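Local structure of putative D-tyrosyl-tRNA(Tyr) deacylase 2 (Leishmania major, 1TC5) at residues T10-L15 with A43-R48; Q16-G21 with L180-E185; H60-L65 with H131-A136; P90-L95 with I163-R168. The protein may hydrolyse D-tyrosyl-tRNA(Tyr) into D-tyrosine and free tRNA, which could protect the cell from harmful effects of D-tyrosine. All coordinates share one frame; numbering follows the deposited sequence. Where two conformers were deposited one is given.

From the N terminus, strand 10-18 carries one side of interaction 1 and leads straight into interaction 2. Interaction 1 closes the first loop, pairing 10-15 with the returning strand end at 43-48. Interaction 2 joins 16-21 to 180-185 near the C terminus; its long loop crosses interaction 1 and encloses interactions 3 and 4. Interaction 3 packs helix 55-67 against helix 119-136, and interaction 4 ties the start of strand 93-98 to the loop 163-168; these two cross along the chain. Helix 55-67 rests on strand 10-18 through Ile-11 and Leu-15, Val-133 meets Ile-94, and Gln-20 reaches Ile-163, so the mixed sheet, its helices and the three-stranded sheet are connected.

Interaction 1: residues T10-L15 with A43-R48; sequences TIRVML and AFLSDR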
# COMPACT_ATOMS: atom_id res chain seq x y z
N THR A 10 14.28 7.30 -11.40
CA THR A 10 12.93 7.51 -10.89
C THR A 10 12.84 7.25 -9.37
O THR A 10 13.35 6.27 -8.86
CB THR A 10 11.94 6.60 -11.66
OG1 THR A 10 11.98 6.92 -13.07
CG2 THR A 10 10.50 6.87 -11.27
N ILE A 11 12.22 8.17 -8.66
CA ILE A 11 11.80 7.94 -7.28
C ILE A 11 10.33 7.55 -7.36
O ILE A 11 9.51 8.37 -7.74
CB ILE A 11 11.97 9.23 -6.42
CG1 ILE A 11 13.45 9.62 -6.31
CG2 ILE A 11 11.37 9.04 -5.03
CD1 ILE A 11 13.66 11.09 -6.09
N ARG A 12 10.02 6.29 -7.03
CA ARG A 12 8.64 5.80 -6.99
C ARG A 12 8.12 5.84 -5.57
O ARG A 12 8.75 5.29 -4.67
CB ARG A 12 8.58 4.36 -7.49
CG ARG A 12 7.20 3.69 -7.37
CD ARG A 12 7.03 2.51 -8.29
NE ARG A 12 7.09 2.96 -9.68
CZ ARG A 12 7.33 2.17 -10.72
NH1 ARG A 12 7.50 0.88 -10.57
NH2 ARG A 12 7.39 2.68 -11.93
N VAL A 13 6.99 6.49 -5.36
CA VAL A 13 6.34 6.44 -4.05
C VAL A 13 4.89 5.97 -4.12
O VAL A 13 4.16 6.35 -5.02
CB VAL A 13 6.41 7.79 -3.27
CG1 VAL A 13 7.85 8.13 -2.90
CG2 VAL A 13 5.76 8.92 -4.03
N MET A 14 4.49 5.18 -3.14
CA MET A 14 3.09 4.85 -2.91
C MET A 14 2.68 5.56 -1.61
O MET A 14 3.33 5.39 -0.58
CB MET A 14 2.88 3.33 -2.80
CG MET A 14 1.44 2.91 -2.57
SD MET A 14 1.16 1.10 -2.44
CE MET A 14 0.62 0.97 -0.74
N LEU A 15 1.61 6.34 -1.67
CA LEU A 15 1.19 7.22 -0.58
C LEU A 15 -0.20 6.83 -0.16
O LEU A 15 -1.09 6.76 -1.00
CB LEU A 15 1.18 8.69 -1.03
CG LEU A 15 2.39 9.18 -1.82
CD1 LEU A 15 2.10 10.56 -2.47
CD2 LEU A 15 3.62 9.25 -0.94
N ALA A 43 10.85 3.67 -3.30
CA ALA A 43 11.83 2.89 -4.05
C ALA A 43 12.56 3.84 -4.97
O ALA A 43 11.96 4.79 -5.49
CB ALA A 43 11.15 1.85 -4.88
N PHE A 44 13.83 3.54 -5.18
CA PHE A 44 14.71 4.31 -6.01
C PHE A 44 15.11 3.42 -7.17
O PHE A 44 15.76 2.39 -6.98
CB PHE A 44 15.94 4.81 -5.22
CG PHE A 44 15.58 5.67 -4.04
CD1 PHE A 44 15.24 6.99 -4.21
CD2 PHE A 44 15.58 5.15 -2.77
CE1 PHE A 44 14.88 7.78 -3.14
CE2 PHE A 44 15.21 5.94 -1.69
CZ PHE A 44 14.86 7.25 -1.88
N LEU A 45 14.75 3.86 -8.38
CA LEU A 45 14.80 3.06 -9.59
C LEU A 45 15.74 3.69 -10.61
O LEU A 45 15.99 4.89 -10.56
CB LEU A 45 13.40 2.95 -10.19
CG LEU A 45 12.35 2.52 -9.16
CD1 LEU A 45 11.00 2.30 -9.85
CD2 LEU A 45 12.79 1.28 -8.36
N SER A 46 16.23 2.86 -11.53
CA SER A 46 17.27 3.28 -12.45
C SER A 46 17.33 2.44 -13.74
O SER A 46 17.08 1.22 -13.73
CB SER A 46 18.62 3.19 -11.74
OG SER A 46 19.60 3.92 -12.42
N ASP A 47 17.66 3.10 -14.85
CA ASP A 47 18.15 2.42 -16.06
C ASP A 47 19.64 2.15 -15.86
O ASP A 47 20.29 2.76 -15.00
CB ASP A 47 18.00 3.27 -17.34
CG ASP A 47 16.67 3.99 -17.43
OD1 ASP A 47 15.68 3.35 -17.85
OD2 ASP A 47 16.53 5.20 -17.12
N ARG A 48 20.19 1.26 -16.69
CA ARG A 48 21.63 1.05 -16.75
C ARG A 48 22.37 2.33 -17.10
O ARG A 48 23.45 2.59 -16.55
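Leu-45 lays its CD1 methyl over the centre of the Arg-12 guanidinium, 3.8 Å from CZ, and the two side chains cross at a slant. The arginine chain, with CG anti to the backbone N (chi1 174°), bends at chi3 before the flat group, whose charge is taken up elsewhere: NE forms a salt bridge with Asp-193 and NH1 bonds to the carbonyl of Leu-102. Thr-10 shares this face of the sheet and faces Leu-45 CB to CB at 4.2 Å. On the other face Ile-11 and Phe-44, a non-hydrogen-bonded pair, run alongside each other in the same direction. CG1 of Ile-11, anti to the carbonyl carbon (chi1 -65°), is the branch at the edge of the phenyl ring, 3.8 Å from CD1. Leu-58 and Ala-61 of helix 55-67 also pack against Ile-11. Four backbone bonds join the strands, two in each of the pairs Thr-10 with Leu-45 and Arg-12 with Ala-43; the bond from Thr-10 N to Leu-45 O, 3.1 Å, is the most bent, at 138°. This is regular antiparallel pairing of strands 10-18 and 37-45 inside the mixed sheet, with a helix against the Ile-11 face.

Interaction 2: residues Q16-G21 with L180-E185; sequences QAMDQG and LRFESE
The phenyl ring of Phe-182 takes the CB of Met-18 at its edge, near the ring plane, 3.8 Å from CE1. Three oxygens come in obliquely: Gln-20 O near CD1, Ala-17 O near CZ, and OE1 of Gln-16, which lies 3.5 Å from CE2. The Gln-16 amide is turned 52° from the ring plane, and its OE1 also accepts a hydrogen bond from Tyr-41 OH of the second subunit. CG of Phe-182 is anti to the backbone N (chi1 179°), and the far ring atoms CE1, CE2 and CZ make the contacts with residues 16-18. At the bend between strands 10-18 and 20-24 the backbone makes a classic beta bulge: two residues, Asp-19 and Gln-20, stand opposite the single Glu-183, whose carbonyl oxygen accepts from both of their amides, Asp-19 N at 2.9 Å and Gln-20 N at 3.2 Å. Glu-183 N returns a nearly straight bond to Gln-20 O (171°). Ahead of the bulge on strand 10-18, Ala-17 O accepts from OG of Ser-184 at 2.7 Å. On the face opposite the phenyl ring, Gln-20 and Glu-183 run side by side, with CG of Gln-20 3.6 Å from OE1 of Glu-183. The glutamine then bends at chi2, and its NE2 donates to Asp-19 O and to Ile-163 O. A water donates to both Asp-19 OD2 and Glu-183 OE1, bridging two carboxylates whose like charges would otherwise probably repel. Strand 180-184 also pairs with an antiparallel strand of the second subunit, which extends the sheet into the dimer partner.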
# COMPACT_ATOMS: atom_id res chain seq x y z
N GLN A 16 -0.37 6.59 1.15
CA GLN A 16 -1.67 6.18 1.72
C GLN A 16 -2.04 7.10 2.88
O GLN A 16 -1.16 7.54 3.65
CB GLN A 16 -1.62 4.75 2.26
CG GLN A 16 -1.38 3.65 1.26
CD GLN A 16 -1.37 2.27 1.89
OE1 GLN A 16 -2.43 1.73 2.23
NE2 GLN A 16 -0.18 1.67 2.02
N ALA A 17 -3.33 7.41 2.96
CA ALA A 17 -3.91 8.14 4.09
C ALA A 17 -3.83 7.28 5.35
O ALA A 17 -4.47 6.22 5.43
CB ALA A 17 -5.36 8.50 3.82
N MET A 18 -3.02 7.75 6.30
CA MET A 18 -2.78 7.07 7.57
C MET A 18 -3.63 7.69 8.67
O MET A 18 -3.71 8.92 8.78
CB MET A 18 -1.30 7.20 7.95
CG MET A 18 -0.91 6.50 9.27
SD MET A 18 0.87 6.29 9.40
CE MET A 18 1.43 8.04 9.39
N ASP A 19 -4.25 6.84 9.49
CA ASP A 19 -4.80 7.27 10.77
C ASP A 19 -3.85 6.92 11.92
O ASP A 19 -3.53 7.77 12.75
CB ASP A 19 -6.15 6.63 11.06
CG ASP A 19 -6.84 7.25 12.24
OD1 ASP A 19 -7.16 8.44 12.11
OD2 ASP A 19 -7.07 6.68 13.33
N GLN A 20 -3.43 5.65 11.95
CA GLN A 20 -2.43 5.16 12.90
C GLN A 20 -1.45 4.21 12.19
O GLN A 20 -1.83 3.44 11.32
CB GLN A 20 -3.07 4.36 14.05
CG GLN A 20 -4.09 5.10 14.92
CD GLN A 20 -3.46 6.05 15.91
OE1 GLN A 20 -3.10 5.67 17.04
NE2 GLN A 20 -3.33 7.31 15.50
N GLY A 21 -0.18 4.25 12.59
CA GLY A 21 0.79 3.26 12.16
C GLY A 21 1.75 2.80 13.25
O GLY A 21 2.10 3.57 14.15
N LEU A 180 4.59 -4.28 10.04
CA LEU A 180 3.67 -3.15 9.95
C LEU A 180 2.30 -3.45 10.55
O LEU A 180 1.73 -4.52 10.32
CB LEU A 180 3.49 -2.76 8.47
CG LEU A 180 2.55 -1.57 8.19
CD1 LEU A 180 3.11 -0.26 8.76
CD2 LEU A 180 2.30 -1.44 6.70
N ARG A 181 1.78 -2.49 11.31
CA ARG A 181 0.35 -2.42 11.59
C ARG A 181 -0.13 -1.04 11.14
O ARG A 181 0.44 -0.02 11.51
CB ARG A 181 0.07 -2.64 13.09
CG ARG A 181 0.71 -3.92 13.67
CD ARG A 181 0.26 -4.26 15.10
NE ARG A 181 1.38 -4.69 15.96
CZ ARG A 181 1.70 -4.14 17.14
NH1 ARG A 181 1.01 -3.13 17.67
NH2 ARG A 181 2.73 -4.63 17.82
N PHE A 182 -1.18 -1.03 10.32
CA PHE A 182 -1.63 0.18 9.64
C PHE A 182 -3.16 0.29 9.76
O PHE A 182 -3.86 -0.68 9.50
CB PHE A 182 -1.22 0.10 8.19
CG PHE A 182 -1.65 1.27 7.38
CD1 PHE A 182 -1.08 2.53 7.60
CD2 PHE A 182 -2.61 1.13 6.38
CE1 PHE A 182 -1.46 3.62 6.83
CE2 PHE A 182 -2.99 2.22 5.60
CZ PHE A 182 -2.41 3.47 5.83
N GLU A 183 -3.64 1.46 10.19
CA GLU A 183 -5.08 1.75 10.25
C GLU A 183 -5.36 2.99 9.42
O GLU A 183 -4.65 4.00 9.52
CB GLU A 183 -5.56 2.02 11.71
CG GLU A 183 -5.42 0.84 12.67
CD GLU A 183 -5.47 1.24 14.15
OE1 GLU A 183 -6.18 2.22 14.53
OE2 GLU A 183 -4.82 0.55 14.95
N SER A 184 -6.45 2.94 8.65
CA SER A 184 -6.82 4.00 7.77
C SER A 184 -8.33 4.09 7.69
O SER A 184 -9.01 3.08 7.68
CB SER A 184 -6.20 3.74 6.40
OG SER A 184 -6.68 4.62 5.41
N GLU A 185 -8.84 5.32 7.60
CA GLU A 185 -10.25 5.56 7.29
C GLU A 185 -10.52 5.45 5.77
O GLU A 185 -11.64 5.64 5.33
CB GLU A 185 -10.66 6.95 7.79
CG GLU A 185 -10.48 7.17 9.29
CD GLU A 185 -11.46 6.34 10.11
OE1 GLU A 185 -12.68 6.58 9.98
OE2 GLU A 185 -11.03 5.43 10.85
O HOH W 1 -7.73 4.21 13.45

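Interaction 3: residues H60-L65 with H131-A136; sequences HAVGVL and HFVRVA
Val-62, its CB directed toward helix 119-136, touches it with both methyls and meets Phe-132 and Val-133 in different ways. Against Phe-132 it stands at about a right angle: CG2 of Val-62 touches CB of the phenylalanine at 3.8 Å, while CG turns off beside the backbone N, anti to the carbonyl carbon (chi1 -74°), and the ring itself leads away along helix 55-67 to pack on Asp-55, Leu-58 and Arg-59. Against Val-133 the valine is inclined obliquely, and CG2 of Val-62 lies 4.0 Å from CG2 of Val-133, with CG1 only slightly farther from the same methyl. The fork of Val-62 therefore spreads over one methyl of Val-133. The axes of the two short helical segments approach to 10.0 Å and cross at -52°, an apolar helix-helix contact with no hydrogen bond between the segments. One turn on from Val-62, CD2 of Leu-65 comes within 4.5 Å of the same CG2 of Val-133, a looser touch, and CB of Ala-136 stands 4.4 Å from CG1 of Val-62. Leu-65 also packs on Leu-15 of strand 10-18, and Val-133 on Val-169 of strand 169-171, carrying both helices onto the mixed sheet.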
# COMPACT_ATOMS: atom_id res chain seq x y z
N HIS A 60 13.46 18.16 -4.77
CA HIS A 60 12.32 18.30 -5.66
C HIS A 60 11.29 17.24 -5.35
O HIS A 60 10.10 17.51 -5.34
CB HIS A 60 12.72 18.16 -7.15
CG HIS A 60 11.55 18.06 -8.08
ND1 HIS A 60 11.15 16.87 -8.65
CD2 HIS A 60 10.68 19.00 -8.52
CE1 HIS A 60 10.09 17.08 -9.41
NE2 HIS A 60 9.79 18.36 -9.35
N ALA A 61 11.74 16.02 -5.11
CA ALA A 61 10.81 14.94 -4.83
C ALA A 61 10.11 15.14 -3.49
O ALA A 61 8.95 14.75 -3.34
CB ALA A 61 11.51 13.59 -4.86
N VAL A 62 10.82 15.72 -2.53
CA VAL A 62 10.24 15.99 -1.22
C VAL A 62 9.17 17.08 -1.40
O VAL A 62 8.12 17.02 -0.79
CB VAL A 62 11.31 16.42 -0.19
CG1 VAL A 62 10.66 16.96 1.10
CG2 VAL A 62 12.22 15.28 0.16
N GLY A 63 9.45 18.05 -2.26
CA GLY A 63 8.50 19.11 -2.57
C GLY A 63 7.21 18.58 -3.17
O GLY A 63 6.13 19.05 -2.84
N VAL A 64 7.32 17.58 -4.04
CA VAL A 64 6.13 16.95 -4.60
C VAL A 64 5.33 16.26 -3.50
O VAL A 64 4.12 16.43 -3.40
CB VAL A 64 6.48 15.91 -5.71
CG1 VAL A 64 5.25 15.04 -6.09
CG2 VAL A 64 7.07 16.61 -6.94
N LEU A 65 6.02 15.51 -2.65
CA LEU A 65 5.38 14.90 -1.49
C LEU A 65 4.66 15.89 -0.57
O LEU A 65 3.57 15.61 -0.11
CB LEU A 65 6.41 14.10 -0.67
CG LEU A 65 5.88 13.50 0.64
CD1 LEU A 65 4.78 12.44 0.37
CD2 LEU A 65 7.01 12.88 1.42
N HIS A 131 16.23 12.53 5.81
CA HIS A 131 16.78 13.77 6.37
C HIS A 131 16.04 15.03 5.84
O HIS A 131 15.68 15.93 6.62
CB HIS A 131 18.28 13.85 6.06
CG HIS A 131 18.89 15.19 6.37
ND1 HIS A 131 18.79 15.78 7.61
CD2 HIS A 131 19.59 16.06 5.60
CE1 HIS A 131 19.40 16.95 7.59
NE2 HIS A 131 19.89 17.15 6.38
N PHE A 132 15.86 15.11 4.53
CA PHE A 132 15.21 16.25 3.90
C PHE A 132 13.77 16.39 4.37
O PHE A 132 13.29 17.49 4.51
CB PHE A 132 15.25 16.13 2.37
CG PHE A 132 16.61 16.41 1.75
CD1 PHE A 132 17.59 17.16 2.41
CD2 PHE A 132 16.89 15.94 0.47
CE1 PHE A 132 18.82 17.42 1.82
CE2 PHE A 132 18.12 16.19 -0.13
CZ PHE A 132 19.08 16.94 0.55
N VAL A 133 13.08 15.27 4.60
CA VAL A 133 11.69 15.31 5.07
C VAL A 133 11.66 15.82 6.51
O VAL A 133 10.89 16.71 6.83
CB VAL A 133 10.97 13.91 4.91
CG1 VAL A 133 9.52 13.91 5.48
CG2 VAL A 133 10.95 13.50 3.45
N ARG A 134 12.53 15.29 7.36
CA ARG A 134 12.67 15.77 8.74
C ARG A 134 12.87 17.29 8.78
O ARG A 134 12.23 17.98 9.58
CB ARG A 134 13.88 15.12 9.45
CG ARG A 134 13.71 13.67 9.91
CD ARG A 134 15.02 13.10 10.51
NE ARG A 134 15.31 11.77 10.01
CZ ARG A 134 16.50 11.34 9.64
NH1 ARG A 134 17.57 12.13 9.68
NH2 ARG A 134 16.62 10.09 9.23
N VAL A 135 13.76 17.78 7.92
CA VAL A 135 14.10 19.20 7.89
C VAL A 135 12.89 20.02 7.45
O VAL A 135 12.56 21.03 8.07
CB VAL A 135 15.36 19.46 7.02
CG1 VAL A 135 15.61 20.94 6.79
CG2 VAL A 135 16.58 18.83 7.69
N ALA A 136 12.19 19.56 6.41
CA ALA A 136 11.00 20.27 5.89
C ALA A 136 9.80 20.22 6.84
O ALA A 136 8.84 20.99 6.68
CB ALA A 136 10.60 19.72 4.51

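Interaction 4: residues P90-L95 with I163-R168; sequences PEMDIL and IKYNSR
A buried carboxylate that gathers loop amides organises this junction, where the loop 163-168 folds over the start of strand 93-98. Asp-93 OD1 accepts two nearly straight backbone bonds, from Asn-166 N at 2.7 Å and from Arg-168 N at 3.0 Å, which arrive from opposite faces of the carboxylate plane. The second oxygen, OD2, forms a salt bridge with NE of Arg-168 at 2.7 Å, met from above the carboxylate plane and near the guanidinium edge, though tilted from its plane, in a bent bond, with a weak additional bond from NH2; the two flat groups are turned 78° apart. Gly-35 N also donates to OD2, so the aspartate is held through both oxygens, an environment that would probably favour its charged form. The guanidinium carries CB of Asn-166 over one face, toward the rim. Beside this polar site, the ring of Tyr-165 is sandwiched: CE of Met-92 sits over the centre of one face in a CH-pi contact, 3.7 Å from the centroid, and CG of Lys-164 covers the opposite face. Ser-167 follows with two bonds to the loop before strand 93-98, N to Glu-91 O at 2.9 Å and OG to Pro-90 O at 3.1 Å. A water donates to the carbonyls of Met-92 and Arg-168, and Ile-94 N bonds to Arg-168 O. From there the loop enters strand 169-171, which runs parallel to strand 93-98 at the border of the mixed sheet, with strand 37-45 on the far side of 93-98.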
# COMPACT_ATOMS: atom_id res chain seq x y z
N PRO A 90 1.09 21.23 8.93
CA PRO A 90 2.40 20.90 9.53
C PRO A 90 2.41 19.85 10.63
O PRO A 90 3.49 19.31 10.87
CB PRO A 90 2.89 22.24 10.13
CG PRO A 90 1.68 23.18 10.11
CD PRO A 90 0.75 22.66 9.05
N GLU A 91 1.28 19.60 11.28
CA GLU A 91 1.20 18.69 12.41
C GLU A 91 0.92 17.24 12.05
O GLU A 91 1.01 16.37 12.92
CB GLU A 91 0.12 19.16 13.38
CG GLU A 91 0.49 20.46 14.09
CD GLU A 91 -0.34 20.66 15.34
OE1 GLU A 91 -0.07 19.97 16.36
OE2 GLU A 91 -1.27 21.49 15.30
N MET A 92 0.55 16.98 10.79
CA MET A 92 0.36 15.62 10.33
C MET A 92 1.69 14.86 10.43
O MET A 92 2.77 15.43 10.26
CB MET A 92 -0.15 15.60 8.88
CG MET A 92 -1.60 16.11 8.66
SD MET A 92 -2.91 15.16 9.53
CE MET A 92 -3.18 16.21 10.97
N ASP A 93 1.59 13.57 10.75
CA ASP A 93 2.72 12.67 10.85
C ASP A 93 3.01 12.08 9.48
O ASP A 93 2.12 11.98 8.65
CB ASP A 93 2.42 11.56 11.88
CG ASP A 93 2.49 12.04 13.30
OD1 ASP A 93 2.68 13.25 13.57
OD2 ASP A 93 2.38 11.26 14.26
N ILE A 94 4.26 11.73 9.25
CA ILE A 94 4.69 11.02 8.04
C ILE A 94 5.46 9.79 8.51
O ILE A 94 6.35 9.88 9.38
CB ILE A 94 5.55 11.94 7.11
CG1 ILE A 94 4.75 13.19 6.71
CG2 ILE A 94 5.97 11.19 5.84
CD1 ILE A 94 5.61 14.30 6.13
N LEU A 95 5.09 8.65 7.94
CA LEU A 95 5.71 7.37 8.19
C LEU A 95 6.27 6.86 6.87
O LEU A 95 5.52 6.64 5.95
CB LEU A 95 4.66 6.38 8.70
CG LEU A 95 5.15 4.96 8.97
CD1 LEU A 95 6.29 4.96 9.95
CD2 LEU A 95 4.02 4.08 9.49
N ILE A 163 -3.20 7.38 19.40
CA ILE A 163 -2.35 8.55 19.68
C ILE A 163 -2.59 9.64 18.66
O ILE A 163 -2.90 9.38 17.47
CB ILE A 163 -0.82 8.24 19.72
CG1 ILE A 163 -0.31 7.66 18.39
CG2 ILE A 163 -0.47 7.36 20.91
CD1 ILE A 163 1.19 7.61 18.34
N LYS A 164 -2.43 10.87 19.14
CA LYS A 164 -2.56 12.06 18.33
C LYS A 164 -1.32 12.18 17.47
O LYS A 164 -0.27 11.72 17.88
CB LYS A 164 -2.69 13.30 19.22
CG LYS A 164 -3.15 14.56 18.46
CD LYS A 164 -3.17 15.80 19.37
CE LYS A 164 -3.24 17.09 18.53
NZ LYS A 164 -3.59 18.29 19.33
N TYR A 165 -1.47 12.72 16.27
CA TYR A 165 -0.36 13.18 15.44
C TYR A 165 0.46 14.22 16.24
O TYR A 165 -0.05 14.82 17.21
CB TYR A 165 -0.90 13.80 14.14
CG TYR A 165 -1.98 14.84 14.39
CD1 TYR A 165 -1.65 16.16 14.71
CD2 TYR A 165 -3.32 14.50 14.33
CE1 TYR A 165 -2.62 17.10 14.98
CE2 TYR A 165 -4.32 15.45 14.59
CZ TYR A 165 -3.94 16.75 14.93
OH TYR A 165 -4.89 17.71 15.19
N ASN A 166 1.71 14.42 15.84
CA ASN A 166 2.60 15.37 16.53
C ASN A 166 3.81 15.78 15.67
O ASN A 166 4.94 15.83 16.12
CB ASN A 166 3.08 14.81 17.88
CG ASN A 166 3.73 15.87 18.76
OD1 ASN A 166 4.65 15.59 19.54
ND2 ASN A 166 3.27 17.11 18.61
N SER A 167 3.54 16.08 14.40
CA SER A 167 4.56 16.56 13.46
C SER A 167 5.73 15.58 13.33
O SER A 167 6.88 16.00 13.17
CB SER A 167 5.05 17.97 13.82
OG SER A 167 4.02 18.92 13.88
N ARG A 168 5.44 14.28 13.36
CA ARG A 168 6.50 13.26 13.33
C ARG A 168 6.95 12.94 11.93
O ARG A 168 6.19 13.09 10.98
CB ARG A 168 6.04 11.99 14.05
CG ARG A 168 5.84 12.24 15.51
CD ARG A 168 5.52 11.04 16.33
NE ARG A 168 4.09 10.86 16.36
CZ ARG A 168 3.29 11.11 17.39
NH1 ARG A 168 3.73 11.49 18.59
NH2 ARG A 168 1.99 10.96 17.19
O HOH W 2 5.39 15.37 9.90